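Local structure of protein adenylyltransferase (Bartonella henselae str. Houston-1, 5NH2) at residues T57-L60 with C61-H64; A104-I107 with G108-Q112. The protein transfers AMP from ATP onto tyrosine or threonine residues of host target proteins, an activity of its Fic domain that serves bacterial virulence. One frame throughout, in Å; residues are numbered along the deposited sequence.

Both contacts are local, made by neighbours along the chain within the Fic domain, and they exemplify how regular helical turns differ from the turn that leads into a helix. Contact 1 lies wholly on the first turns of helix 57-68, where main-chain bonds run from each residue to the fourth after it and a ring packs on an aliphatic branch; half of its residues are buried. Contact 2 is more exposed and spans the loop-to-helix turn before helix 109-124; there a carboxylate reaches back to a main-chain N-H, and a small apolar pair, A106 with I111, is buried. The centres are 18 Å apart and the two do not touch, although T57 of contact 1 packs on helix 109-124, the helix that contact 2 opens.

Contact 1 of 2, residues T57-L60 with C61-H64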
loop_
_atom_site.group_PDB
_atom_site.type_symbol
_atom_site.label_atom_id
_atom_site.label_comp_id
_atom_site.label_asym_id
_atom_site.label_seq_id
_atom_site.Cartn_x
_atom_site.Cartn_y
_atom_site.Cartn_z
ATOM N N THR A 57 7.656 -4.321 -16.678
ATOM C CA THR A 57 7.525 -5.581 -15.931
ATOM C C THR A 57 8.860 -6.034 -15.319
ATOM O O THR A 57 8.869 -6.603 -14.214
ATOM C CB THR A 57 6.958 -6.662 -16.852
ATOM O OG1 THR A 57 5.568 -6.354 -17.181
ATOM C CG2 THR A 57 7.110 -8.065 -16.229
ATOM N N ALA A 58 9.992 -5.756 -16.005
ATOM C CA ALA A 58 11.316 -5.971 -15.420
ATOM C C ALA A 58 11.447 -5.250 -14.091
ATOM O O ALA A 58 11.906 -5.831 -13.107
ATOM C CB ALA A 58 12.424 -5.492 -16.359
ATOM N N TYR A 59 11.060 -3.970 -14.046
ATOM C CA TYR A 59 11.218 -3.226 -12.804
ATOM C C TYR A 59 10.306 -3.779 -11.724
ATOM O O TYR A 59 10.752 -4.012 -10.596
ATOM C CB TYR A 59 10.947 -1.743 -13.030
ATOM C CG TYR A 59 11.162 -0.877 -11.788
ATOM C CD1 TYR A 59 12.423 -0.783 -11.190
ATOM C CD2 TYR A 59 10.110 -0.137 -11.224
ATOM C CE1 TYR A 59 12.633 0.032 -10.038
ATOM C CE2 TYR A 59 10.315 0.657 -10.112
ATOM C CZ TYR A 59 11.584 0.745 -9.509
ATOM O OH TYR A 59 11.786 1.557 -8.391
ATOM N N LEU A 60 9.042 -4.048 -12.065
ATOM C CA LEU A 60 8.129 -4.726 -11.132
ATOM C C LEU A 60 8.759 -5.986 -10.528
ATOM O O LEU A 60 8.698 -6.206 -9.296
ATOM C CB LEU A 60 6.820 -5.076 -11.840
ATOM C CG LEU A 60 5.732 -5.626 -10.957
ATOM C CD1 LEU A 60 5.129 -4.500 -10.146
ATOM C CD2 LEU A 60 4.656 -6.426 -11.769
ATOM N N CYS A 61 9.393 -6.822 -11.386
ATOM C CA CYS A 61 9.990 -8.060 -10.885
ATOM C C CYS A 61 11.240 -7.795 -10.045
ATOM O O CYS A 61 11.509 -8.543 -9.094
ATOM C CB CYS A 61 10.313 -9.009 -12.040
ATOM S SG CYS A 61 8.816 -9.728 -12.805
ATOM N N HIS A 62 12.007 -6.749 -10.377
ATOM C CA HIS A 62 13.142 -6.328 -9.550
ATOM C C HIS A 62 12.683 -5.906 -8.141
ATOM O O HIS A 62 13.254 -6.333 -7.132
ATOM C CB HIS A 62 13.890 -5.178 -10.258
ATOM C CG HIS A 62 14.924 -4.489 -9.408
ATOM N ND1 HIS A 62 16.203 -4.984 -9.235
ATOM C CD2 HIS A 62 14.876 -3.330 -8.703
ATOM C CE1 HIS A 62 16.890 -4.175 -8.442
ATOM N NE2 HIS A 62 16.104 -3.168 -8.098
ATOM N N ILE A 63 11.622 -5.108 -8.050
ATOM C CA ILE A 63 11.046 -4.779 -6.739
ATOM C C ILE A 63 10.666 -6.046 -5.938
ATOM O O ILE A 63 11.036 -6.192 -4.759
ATOM C CB ILE A 63 9.837 -3.853 -6.922
ATOM C CG1 ILE A 63 10.292 -2.478 -7.359
ATOM C CG2 ILE A 63 9.067 -3.766 -5.655
ATOM C CD1 ILE A 63 9.103 -1.632 -7.681
ATOM N N HIS A 64 9.894 -6.961 -6.561
ATOM C CA HIS A 64 9.492 -8.190 -5.861
ATOM C C HIS A 64 10.729 -8.987 -5.436
ATOM O O HIS A 64 10.809 -9.503 -4.305
ATOM C CB HIS A 64 8.558 -9.020 -6.763
ATOM C CG HIS A 64 7.954 -10.226 -6.098
ATOM N ND1 HIS A 64 8.607 -11.439 -6.016
ATOM C CD2 HIS A 64 6.742 -10.411 -5.504
ATOM C CE1 HIS A 64 7.844 -12.304 -5.368
ATOM N NE2 HIS A 64 6.698 -11.711 -5.063
#
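Y59 and I63, one turn apart on the α-helix 57-68 of the Fic fold, pack as an i, i+4 pair. I63 lays CG1 over one face of the Y59 ring in a CH-pi contact, 4.2 Å from the centroid and offset toward the rim, while its CD1 tip comes to 3.6 Å from Y59 CE2. The tyrosine ring is placed for this by a first torsion of -177°, which sets CG anti to the backbone N. The same two residues are joined through the main chain: I63 N donates to Y59 O at 2.9 Å, almost straight, with an N-H...O angle of 170°. Two residues earlier C61 N bonds T57 O at 2.9 Å, H62 N bonds A58 O in the same way, and one residue beyond I63, H64 N bonds L60 O at 3.1 Å.

Beyond this shell, the phenol hydroxyl of Y59 is hydrogen-bonded to N167, and the ring meets F55 with the planes roughly perpendicular, contacts that would restrain both the hydroxyl and the turn of the ring. L60 packs on T160 and F164 of helix 157-171. H64 stacks on F153 of the Fic signature loop; its NE2 is bonded to O of E155, part of the ATP site, and its ND1 to G76 N, two bonds that hold the imidazole against rotation. On another side of the helix, C61 SG lies 4.2 Å from the methyl carbon CG2 of T57.

Contact 2 of 2, residues A104-I107 with G108-Q112; sequences AFAI and GDEIQ
The carboxylate of E110 is met from above its plane by I107 N, which donates to OE2 at 3.1 Å. The bond is fairly straight, with an N-H...O angle of 160°. A106 CA comes to 3.5 Å from the same oxygen, and I107 CB stands beside it at 4.1 Å; OE2 thus sits against A106 and I107, just before the helix. The second flat group, the I107 carbonyl, is likewise approached from above its plane: E110 N donates to I107 O at 3.0 Å. Backbone and side chain of one glutamate thus grip both polar atoms of a single residue. The glutamate doubles back because CG sits beside its own backbone N (chi1 -58°), and the chain then runs on extended to the carboxylate.

This is the N-terminal end of helix 109-124 in the Fic domain, with G108 at the N-cap position and turning the chain with a positive phi. E110 occupies the first turn, where a carboxylate would be expected to interact favourably with the helix dipole.

On the inner side, A106 CB packs against I111 CG1 at 3.8 Å, and both CG1 and CD1 of the isoleucine lie 3.7 Å from A106 O. That carbonyl oxygen accepts a hydrogen bond from R79 NH2, and the A106 backbone is also bonded to Q149 of helix 133-150. Just upstream, the F105 ring stacks on H151, the first residue of the Fic signature sequence HPFREGNGR.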
loop_
_atom_site.group_PDB
_atom_site.type_symbol
_atom_site.label_atom_id
_atom_site.label_comp_id
_atom_site.label_asym_id
_atom_site.label_seq_id
_atom_site.Cartn_x
_atom_site.Cartn_y
_atom_site.Cartn_z
ATOM N N ALA A 104 -12.172 -12.352 -9.991
ATOM C CA ALA A 104 -10.871 -12.970 -9.777
ATOM C C ALA A 104 -9.806 -12.513 -10.774
ATOM O O ALA A 104 -9.927 -11.464 -11.421
ATOM C CB ALA A 104 -11.102 -14.470 -9.788
ATOM N N PHE A 105 -8.824 -13.368 -10.994
ATOM C CA PHE A 105 -7.498 -12.986 -11.423
ATOM C C PHE A 105 -7.237 -13.565 -12.800
ATOM O O PHE A 105 -7.866 -14.541 -13.214
ATOM C CB PHE A 105 -6.393 -13.490 -10.464
ATOM C CG PHE A 105 -6.504 -12.976 -9.062
ATOM C CD1 PHE A 105 -6.751 -11.621 -8.808
ATOM C CD2 PHE A 105 -6.337 -13.854 -7.976
ATOM C CE1 PHE A 105 -6.839 -11.145 -7.465
ATOM C CE2 PHE A 105 -6.417 -13.412 -6.669
ATOM C CZ PHE A 105 -6.681 -12.051 -6.392
ATOM N N ALA A 106 -6.320 -12.908 -13.513
ATOM C CA ALA A 106 -5.958 -13.359 -14.838
ATOM C C ALA A 106 -5.396 -14.777 -14.749
ATOM O O ALA A 106 -4.750 -15.158 -13.758
ATOM C CB ALA A 106 -4.932 -12.388 -15.446
ATOM N N ILE A 107 -5.634 -15.550 -15.803
ATOM C CA ILE A 107 -5.285 -16.967 -15.846
ATOM C C ILE A 107 -4.253 -17.210 -16.966
ATOM O O ILE A 107 -4.491 -16.881 -18.145
ATOM C CB ILE A 107 -6.565 -17.813 -16.022
ATOM C CG1 ILE A 107 -7.411 -17.748 -14.733
ATOM C CG2 ILE A 107 -6.252 -19.253 -16.409
ATOM C CD1 ILE A 107 -8.751 -18.477 -14.854
ATOM N N GLY A 108 -3.079 -17.733 -16.589
ATOM C CA GLY A 108 -2.133 -18.224 -17.587
ATOM C C GLY A 108 -1.703 -17.159 -18.595
ATOM O O GLY A 108 -1.156 -16.101 -18.236
ATOM N N ASP A 109 -1.937 -17.440 -19.884
ATOM C CA ASP A 109 -1.495 -16.537 -20.939
ATOM C C ASP A 109 -2.097 -15.130 -20.794
ATOM O O ASP A 109 -1.482 -14.165 -21.270
ATOM C CB ASP A 109 -1.816 -17.164 -22.305
ATOM C CG ASP A 109 -0.691 -18.100 -22.819
ATOM O OD1 ASP A 109 -0.006 -18.749 -22.002
ATOM O OD2 ASP A 109 -0.475 -18.186 -24.050
ATOM N N GLU A 110 -3.253 -14.993 -20.102
ATOM C CA GLU A 110 -3.835 -13.673 -19.828
ATOM C C GLU A 110 -2.909 -12.811 -18.986
ATOM O O GLU A 110 -2.879 -11.590 -19.157
ATOM C CB GLU A 110 -5.184 -13.792 -19.099
ATOM C CG GLU A 110 -6.273 -14.603 -19.817
ATOM C CD GLU A 110 -7.570 -14.656 -19.002
ATOM O OE1 GLU A 110 -8.611 -15.094 -19.570
ATOM O OE2 GLU A 110 -7.543 -14.253 -17.799
ATOM N N ILE A 111 -2.218 -13.406 -18.007
ATOM C CA ILE A 111 -1.191 -12.662 -17.266
ATOM C C ILE A 111 -0.167 -12.089 -18.231
ATOM O O ILE A 111 0.120 -10.878 -18.220
ATOM C CB ILE A 111 -0.510 -13.559 -16.208
ATOM C CG1 ILE A 111 -1.527 -14.064 -15.190
ATOM C CG2 ILE A 111 0.654 -12.822 -15.495
ATOM C CD1 ILE A 111 -1.173 -15.453 -14.698
ATOM N N GLN A 112 0.344 -12.946 -19.125
ATOM C CA GLN A 112 1.450 -12.546 -19.981
ATOM C C GLN A 112 1.037 -11.397 -20.885
ATOM O O GLN A 112 1.709 -10.358 -20.933
ATOM C CB GLN A 112 1.936 -13.736 -20.818
ATOM C CG GLN A 112 3.098 -13.375 -21.799
ATOM C CD GLN A 112 4.448 -13.155 -21.094
ATOM O OE1 GLN A 112 5.281 -12.391 -21.574
ATOM N NE2 GLN A 112 4.667 -13.837 -19.967
#